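Local structure of anaphase-promoting complex subunit cut9 (Schizosaccharomyces pombe, 2XPI) at residues Pro117-Cys128 against Leu145-Leu155; Tyr444-Met452 against Leu476-Val484. The protein serves as a subunit of the anaphase-promoting complex, the E3 ubiquitin ligase that controls progression through mitosis and G1. All blocks are in the same frame, centred on the assembly; numbering follows the deposited sequence.

Contact 1 (Pro117-Cys128 against Leu145-Leu155); sequences PNDAFWLAQVYC and LYNRSSACRYL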
# COMPACT_ATOMS: atom_id res chain seq x y z
N PRO A 117 25.22 7.42 -9.24
CA PRO A 117 24.59 6.84 -8.06
C PRO A 117 23.39 7.65 -7.56
O PRO A 117 22.35 7.07 -7.25
CB PRO A 117 25.72 6.87 -7.03
CG PRO A 117 26.97 6.71 -7.86
CD PRO A 117 26.69 7.49 -9.11
N ASN A 118 23.52 8.97 -7.49
CA ASN A 118 22.41 9.80 -7.06
C ASN A 118 21.17 9.62 -7.92
O ASN A 118 20.05 9.73 -7.45
CB ASN A 118 22.82 11.27 -7.05
CG ASN A 118 23.88 11.54 -6.02
OD1 ASN A 118 24.44 12.64 -5.95
ND2 ASN A 118 24.17 10.54 -5.19
N ASP A 119 21.38 9.32 -9.20
CA ASP A 119 20.24 9.08 -10.07
C ASP A 119 19.63 7.70 -9.85
O ASP A 119 18.42 7.55 -9.90
CB ASP A 119 20.62 9.35 -11.53
CG ASP A 119 20.91 10.81 -11.76
OD1 ASP A 119 20.29 11.63 -11.05
OD2 ASP A 119 21.77 11.14 -12.61
N ALA A 120 20.48 6.71 -9.60
CA ALA A 120 20.03 5.39 -9.20
C ALA A 120 19.23 5.47 -7.91
O ALA A 120 18.20 4.82 -7.76
CB ALA A 120 21.21 4.47 -9.01
N PHE A 121 19.71 6.27 -6.96
CA PHE A 121 18.99 6.45 -5.72
C PHE A 121 17.57 6.96 -5.96
O PHE A 121 16.59 6.38 -5.48
CB PHE A 121 19.70 7.45 -4.81
CG PHE A 121 18.88 7.88 -3.64
CD1 PHE A 121 18.72 7.05 -2.54
CD2 PHE A 121 18.23 9.11 -3.65
CE1 PHE A 121 17.93 7.44 -1.45
CE2 PHE A 121 17.44 9.51 -2.56
CZ PHE A 121 17.29 8.67 -1.46
N TRP A 122 17.47 8.06 -6.69
CA TRP A 122 16.19 8.72 -6.88
C TRP A 122 15.22 7.86 -7.69
O TRP A 122 14.01 7.90 -7.46
CB TRP A 122 16.39 10.10 -7.50
CG TRP A 122 16.90 11.09 -6.49
CD1 TRP A 122 18.12 11.71 -6.48
CD2 TRP A 122 16.21 11.54 -5.32
NE1 TRP A 122 18.22 12.54 -5.39
CE2 TRP A 122 17.06 12.45 -4.66
CE3 TRP A 122 14.95 11.26 -4.77
CZ2 TRP A 122 16.69 13.10 -3.47
CZ3 TRP A 122 14.59 11.91 -3.57
CH2 TRP A 122 15.45 12.81 -2.95
N LEU A 123 15.77 7.07 -8.61
CA LEU A 123 14.96 6.14 -9.40
C LEU A 123 14.45 5.05 -8.47
O LEU A 123 13.26 4.70 -8.49
CB LEU A 123 15.79 5.52 -10.51
CG LEU A 123 15.07 5.06 -11.78
CD1 LEU A 123 15.68 3.77 -12.34
CD2 LEU A 123 13.57 4.92 -11.60
N ALA A 124 15.36 4.52 -7.65
CA ALA A 124 15.01 3.55 -6.62
C ALA A 124 13.88 4.06 -5.71
O ALA A 124 12.98 3.30 -5.35
CB ALA A 124 16.24 3.19 -5.80
N GLN A 125 13.93 5.35 -5.36
CA GLN A 125 12.91 5.99 -4.53
C GLN A 125 11.53 5.83 -5.11
O GLN A 125 10.56 5.51 -4.40
CB GLN A 125 13.18 7.48 -4.41
CG GLN A 125 13.95 7.88 -3.18
CD GLN A 125 13.07 7.82 -1.97
OE1 GLN A 125 12.64 8.85 -1.45
NE2 GLN A 125 12.78 6.61 -1.52
N VAL A 126 11.44 6.07 -6.42
CA VAL A 126 10.18 5.98 -7.12
C VAL A 126 9.63 4.56 -6.96
O VAL A 126 8.45 4.37 -6.61
CB VAL A 126 10.33 6.38 -8.64
CG1 VAL A 126 9.03 6.23 -9.38
CG2 VAL A 126 10.87 7.82 -8.77
N TYR A 127 10.47 3.57 -7.19
CA TYR A 127 10.01 2.19 -7.06
C TYR A 127 9.49 1.90 -5.66
O TYR A 127 8.55 1.14 -5.50
CB TYR A 127 11.13 1.20 -7.40
CG TYR A 127 11.60 1.25 -8.83
CD1 TYR A 127 10.82 1.87 -9.81
CD2 TYR A 127 12.80 0.69 -9.20
CE1 TYR A 127 11.25 1.94 -11.13
CE2 TYR A 127 13.24 0.74 -10.51
CZ TYR A 127 12.45 1.37 -11.47
OH TYR A 127 12.87 1.41 -12.78
N CYS A 128 10.11 2.49 -4.64
CA CYS A 128 9.67 2.27 -3.27
C CYS A 128 8.32 2.87 -3.00
O CYS A 128 7.54 2.32 -2.20
CB CYS A 128 10.65 2.87 -2.27
SG CYS A 128 12.07 1.85 -1.98
N LEU A 145 26.20 -0.34 -6.31
CA LEU A 145 25.85 1.02 -5.87
C LEU A 145 26.00 1.23 -4.38
O LEU A 145 26.59 2.21 -3.94
CB LEU A 145 24.39 1.33 -6.24
CG LEU A 145 24.10 2.15 -7.50
CD1 LEU A 145 25.10 3.28 -7.64
CD2 LEU A 145 24.09 1.26 -8.72
N TYR A 146 25.44 0.31 -3.59
CA TYR A 146 25.42 0.46 -2.13
C TYR A 146 26.81 0.70 -1.56
O TYR A 146 26.95 1.21 -0.45
CB TYR A 146 24.78 -0.77 -1.46
CG TYR A 146 25.39 -2.07 -1.92
CD1 TYR A 146 26.49 -2.61 -1.26
CD2 TYR A 146 24.88 -2.74 -3.02
CE1 TYR A 146 27.06 -3.80 -1.68
CE2 TYR A 146 25.44 -3.92 -3.45
CZ TYR A 146 26.53 -4.44 -2.78
OH TYR A 146 27.09 -5.63 -3.21
N ASN A 147 27.83 0.35 -2.33
CA ASN A 147 29.21 0.57 -1.92
C ASN A 147 29.74 1.95 -2.26
O ASN A 147 30.76 2.39 -1.73
CB ASN A 147 30.11 -0.50 -2.53
CG ASN A 147 30.51 -1.56 -1.53
OD1 ASN A 147 29.74 -1.89 -0.61
ND2 ASN A 147 31.71 -2.10 -1.69
N ARG A 148 29.04 2.65 -3.13
CA ARG A 148 29.55 3.90 -3.66
C ARG A 148 28.69 5.07 -3.21
O ARG A 148 28.97 6.22 -3.55
CB ARG A 148 29.62 3.82 -5.19
CG ARG A 148 30.47 2.65 -5.69
CD ARG A 148 29.98 2.14 -7.03
NE ARG A 148 29.79 3.23 -7.98
CZ ARG A 148 29.06 3.12 -9.09
NH1 ARG A 148 28.46 1.97 -9.37
NH2 ARG A 148 28.93 4.16 -9.91
N SER A 149 27.65 4.78 -2.45
CA SER A 149 26.70 5.81 -2.04
C SER A 149 26.08 5.41 -0.71
O SER A 149 25.64 4.28 -0.55
CB SER A 149 25.63 5.96 -3.14
OG SER A 149 24.63 6.91 -2.81
N SER A 150 26.06 6.31 0.27
CA SER A 150 25.41 6.01 1.55
C SER A 150 23.89 6.03 1.43
O SER A 150 23.19 5.26 2.11
CB SER A 150 25.85 6.99 2.64
OG SER A 150 27.25 7.09 2.70
N ALA A 151 23.38 6.91 0.56
CA ALA A 151 21.96 6.96 0.30
C ALA A 151 21.52 5.64 -0.31
O ALA A 151 20.47 5.10 0.04
CB ALA A 151 21.62 8.12 -0.62
N CYS A 152 22.32 5.12 -1.23
CA CYS A 152 21.97 3.87 -1.89
C CYS A 152 22.04 2.70 -0.91
O CYS A 152 21.27 1.75 -0.99
CB CYS A 152 22.85 3.63 -3.11
SG CYS A 152 22.58 4.79 -4.52
N ARG A 153 22.97 2.77 0.04
CA ARG A 153 23.07 1.75 1.09
C ARG A 153 21.85 1.83 2.01
O ARG A 153 21.19 0.82 2.29
CB ARG A 153 24.36 1.94 1.89
CG ARG A 153 24.70 0.78 2.79
CD ARG A 153 26.10 0.93 3.37
NE ARG A 153 26.82 -0.34 3.31
CZ ARG A 153 27.74 -0.64 2.40
NH1 ARG A 153 28.09 0.25 1.48
NH2 ARG A 153 28.32 -1.83 2.43
N TYR A 154 21.54 3.03 2.49
CA TYR A 154 20.33 3.21 3.24
C TYR A 154 19.10 2.64 2.54
O TYR A 154 18.30 1.90 3.14
CB TYR A 154 20.09 4.68 3.53
CG TYR A 154 18.75 4.94 4.17
CD1 TYR A 154 18.53 4.60 5.51
CD2 TYR A 154 17.72 5.52 3.46
CE1 TYR A 154 17.30 4.82 6.11
CE2 TYR A 154 16.48 5.76 4.05
CZ TYR A 154 16.27 5.40 5.38
OH TYR A 154 15.06 5.63 5.99
N LEU A 155 18.93 2.98 1.26
CA LEU A 155 17.69 2.62 0.55
C LEU A 155 17.62 1.13 0.23
O LEU A 155 16.55 0.53 0.32
CB LEU A 155 17.50 3.46 -0.70
CG LEU A 155 16.09 3.33 -1.28
CD1 LEU A 155 15.03 3.53 -0.21
CD2 LEU A 155 15.88 4.29 -2.42
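F121 and L155 meet through two first torsions of the same kind: each carries its CG anti to the backbone N, F121 at chi1 168° and L155 at chi1 -167°, and this brings the F121 ring round toward the second helix and sends L155 into the first. L155 is the knob of a knobs-into-holes contact, seated among F121, A124, Q125 and C128. Its two methyls divide the work, CD2 lying 3.6 Å from A124 CB while CD1 rests 3.8 Å from C128 SG. One turn earlier, A151 sets its methyl over a face of the F121 ring, with CB 4.0 Å from the ring centroid, a CH-pi contact. C152 comes in beside it, its SG 3.9 Å from F121 CB and also near the carbonyl oxygen of P117.

At the other end the proline takes over. L145 CD1 packs on P117, 3.7 Å from its CB, and L145 CG sits against the methyl of A120; the R148 guanidinium reaches the proline ring at an oblique angle, NH2 3.8 Å from P117 CG. S149, at the N-cap of the second helix, accepts a weak capping bond from C152 N to its OG (3.3 Å) and turns its CB toward P117. No hydrogen bond crosses the contact, so shape and apolar packing hold it together.

The axes of the two segments run in nearly the same direction, 27° apart, and come within 9.2 Å; A124 and A151 are the small residues met there by L155 and the F121 ring. These are the first helices of TPR 2 and TPR 3, side by side as in a TPR superhelix. Helix 133-142 lies against both, touching A124 and L155 through L140; helix 100-114 packs on A120, helix 198-212 on A151, and Q98 of the second subunit on C128 and L155.

Contact 2 (Tyr444-Met452 against Leu476-Val484); sequences YLFLGMQHM and LLLNELGVV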
# COMPACT_ATOMS: atom_id res chain seq x y z
N TYR A 444 1.90 -1.32 40.06
CA TYR A 444 2.19 -1.89 41.39
C TYR A 444 1.00 -1.75 42.34
O TYR A 444 0.80 -2.59 43.22
CB TYR A 444 3.36 -1.20 42.05
CG TYR A 444 4.68 -1.48 41.39
CD1 TYR A 444 4.84 -2.56 40.57
CD2 TYR A 444 5.76 -0.65 41.59
CE1 TYR A 444 6.02 -2.82 39.97
CE2 TYR A 444 6.95 -0.89 40.99
CZ TYR A 444 7.08 -1.98 40.18
OH TYR A 444 8.29 -2.21 39.57
N LEU A 445 0.26 -0.67 42.17
CA LEU A 445 -0.99 -0.48 42.88
C LEU A 445 -1.88 -1.69 42.63
O LEU A 445 -2.35 -2.34 43.56
CB LEU A 445 -1.69 0.77 42.37
CG LEU A 445 -2.43 1.52 43.46
CD1 LEU A 445 -3.09 2.78 42.92
CD2 LEU A 445 -3.43 0.59 44.11
N PHE A 446 -2.11 -1.98 41.35
CA PHE A 446 -3.03 -3.03 40.98
C PHE A 446 -2.50 -4.41 41.40
O PHE A 446 -3.26 -5.26 41.89
CB PHE A 446 -3.31 -2.98 39.48
CG PHE A 446 -3.89 -1.67 39.01
CD1 PHE A 446 -4.70 -0.92 39.83
CD2 PHE A 446 -3.65 -1.21 37.72
CE1 PHE A 446 -5.25 0.29 39.38
CE2 PHE A 446 -4.20 -0.01 37.26
CZ PHE A 446 -4.99 0.74 38.09
N LEU A 447 -1.21 -4.64 41.21
CA LEU A 447 -0.60 -5.88 41.68
C LEU A 447 -0.82 -6.03 43.20
O LEU A 447 -1.10 -7.11 43.68
CB LEU A 447 0.90 -5.91 41.36
CG LEU A 447 1.49 -6.66 40.16
CD1 LEU A 447 0.51 -7.65 39.57
CD2 LEU A 447 2.01 -5.69 39.10
N GLY A 448 -0.70 -4.93 43.95
CA GLY A 448 -0.93 -4.96 45.38
C GLY A 448 -2.36 -5.37 45.73
O GLY A 448 -2.57 -6.24 46.58
N MET A 449 -3.33 -4.75 45.08
CA MET A 449 -4.75 -4.99 45.33
C MET A 449 -5.16 -6.40 45.01
O MET A 449 -6.01 -7.00 45.69
CB MET A 449 -5.60 -4.03 44.51
CG MET A 449 -5.39 -2.56 44.90
SD MET A 449 -6.26 -1.49 43.73
CE MET A 449 -7.90 -2.20 43.94
N GLN A 450 -4.55 -6.94 43.97
CA GLN A 450 -4.87 -8.28 43.53
C GLN A 450 -4.23 -9.30 44.48
O GLN A 450 -4.82 -10.35 44.75
CB GLN A 450 -4.38 -8.49 42.10
CG GLN A 450 -5.16 -9.52 41.34
CD GLN A 450 -6.62 -9.17 41.28
OE1 GLN A 450 -7.49 -10.03 41.42
NE2 GLN A 450 -6.91 -7.89 41.10
N HIS A 451 -3.04 -8.99 45.01
CA HIS A 451 -2.40 -9.87 45.98
C HIS A 451 -3.06 -9.82 47.37
O HIS A 451 -3.01 -10.79 48.12
CB HIS A 451 -0.90 -9.61 46.07
CG HIS A 451 -0.11 -10.29 44.99
ND1 HIS A 451 0.02 -11.66 44.91
CD2 HIS A 451 0.58 -9.79 43.94
CE1 HIS A 451 0.75 -11.97 43.85
NE2 HIS A 451 1.10 -10.86 43.25
N MET A 452 -3.70 -8.70 47.69
CA MET A 452 -4.57 -8.65 48.85
C MET A 452 -5.68 -9.70 48.76
O MET A 452 -5.93 -10.42 49.72
CB MET A 452 -5.17 -7.27 49.02
CG MET A 452 -4.26 -6.36 49.77
SD MET A 452 -5.08 -4.88 50.33
CE MET A 452 -4.76 -3.78 48.96
N LEU A 476 -6.53 6.14 45.92
CA LEU A 476 -6.75 4.69 45.79
C LEU A 476 -5.64 3.92 46.48
O LEU A 476 -5.85 2.83 47.01
CB LEU A 476 -6.75 4.32 44.32
CG LEU A 476 -7.56 3.11 43.85
CD1 LEU A 476 -6.91 2.50 42.57
CD2 LEU A 476 -7.71 2.06 44.95
N LEU A 477 -4.44 4.49 46.45
CA LEU A 477 -3.26 3.88 47.01
C LEU A 477 -3.29 3.99 48.52
O LEU A 477 -2.90 3.07 49.22
CB LEU A 477 -2.03 4.59 46.48
CG LEU A 477 -0.69 4.26 47.12
CD1 LEU A 477 -0.29 2.83 46.83
CD2 LEU A 477 0.34 5.22 46.58
N LEU A 478 -3.74 5.15 49.02
CA LEU A 478 -3.85 5.36 50.46
C LEU A 478 -4.93 4.47 51.03
O LEU A 478 -4.80 3.93 52.12
CB LEU A 478 -4.11 6.83 50.79
CG LEU A 478 -2.97 7.78 50.39
CD1 LEU A 478 -3.40 9.22 50.59
CD2 LEU A 478 -1.70 7.48 51.18
N ASN A 479 -6.01 4.30 50.29
CA ASN A 479 -7.00 3.33 50.69
C ASN A 479 -6.39 1.93 50.81
O ASN A 479 -6.58 1.26 51.79
CB ASN A 479 -8.21 3.31 49.75
CG ASN A 479 -9.24 2.27 50.17
OD1 ASN A 479 -9.15 1.11 49.80
ND2 ASN A 479 -10.19 2.68 50.98
N GLU A 480 -5.65 1.51 49.80
CA GLU A 480 -5.06 0.17 49.81
C GLU A 480 -4.03 -0.02 50.93
O GLU A 480 -3.96 -1.07 51.55
CB GLU A 480 -4.48 -0.19 48.44
CG GLU A 480 -5.47 -0.05 47.30
CD GLU A 480 -6.74 -0.86 47.50
OE1 GLU A 480 -6.63 -2.05 47.89
OE2 GLU A 480 -7.86 -0.33 47.27
N LEU A 481 -3.21 0.99 51.18
CA LEU A 481 -2.28 0.92 52.29
C LEU A 481 -3.04 0.81 53.62
O LEU A 481 -2.55 0.22 54.59
CB LEU A 481 -1.39 2.16 52.31
CG LEU A 481 -0.22 2.14 51.35
CD1 LEU A 481 0.31 3.56 51.14
CD2 LEU A 481 0.86 1.20 51.89
N GLY A 482 -4.24 1.39 53.64
CA GLY A 482 -5.06 1.41 54.84
C GLY A 482 -5.73 0.07 55.11
O GLY A 482 -5.86 -0.34 56.25
N VAL A 483 -6.15 -0.61 54.04
CA VAL A 483 -6.71 -1.94 54.16
C VAL A 483 -5.66 -2.95 54.64
O VAL A 483 -5.98 -4.00 55.19
CB VAL A 483 -7.31 -2.41 52.83
CG1 VAL A 483 -7.68 -3.88 52.90
CG2 VAL A 483 -8.53 -1.57 52.50
N VAL A 484 -4.40 -2.60 54.44
CA VAL A 484 -3.29 -3.46 54.81
C VAL A 484 -2.96 -3.24 56.27
O VAL A 484 -2.79 -4.19 57.02
CB VAL A 484 -2.06 -3.22 53.87
CG1 VAL A 484 -0.75 -3.41 54.59
CG2 VAL A 484 -2.16 -4.11 52.66
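E480 crosses M449 of the facing helix at about a right angle, with E480 OE1 3.3 Å from M449 CG. Its chi1 (-54°) sets CG of E480 beside the backbone N and anti to the carbonyl carbon, where it lies 3.8 Å from L445 CD2; the bend at chi2 (-56°) then turns the carboxylate back toward M449. Farther along, M452 SD rests 3.8 Å from both V483 CG1 and V484 CG2. At the opposite end L445 CD1 packs 3.8 Å from L476 CD1, and L476 CD2 sits 4.0 Å from M449 SD. L476 CD1 also comes up to the edge of the F446 ring.

Behind this layer, F446 is held by H415, whose ring meets it edge-to-face, and by Y430. D474, just ahead of the second helix, accepts a hydrogen bond from L476 N. The axes of the two segments, in the first helices of TPR 11 and TPR 12, come within 10.6 Å at 31°.

No hydrogen bond joins the segments; OE1 of buried E480 instead bonds to a polar side chain of another protein chain, consistent with the role of TPR repeats 8 and 10-13 in binding hcn1. The methionine and leucine packing probably makes the carboxylate depend on that partner.

Overall arrangement
Contact 1 comes first along the chain and closes well before contact 2 opens. Their centres lie 57 Å apart, with nearest atoms about 35 Å apart, on opposite sides of the chain's centre, and they share no helix. Both pair the first helices of consecutive TPR units: 117-129 with 150-162 in contact 1, 442-454 with 475-487 in contact 2. The same kind of neighbour packing thus recurs at distant points of one all-helical solenoid. The two regions serve different partners: contact 1 lies within TPR repeats 1-7, which mediate homodimerization, and contact 2 within the set that binds hcn1.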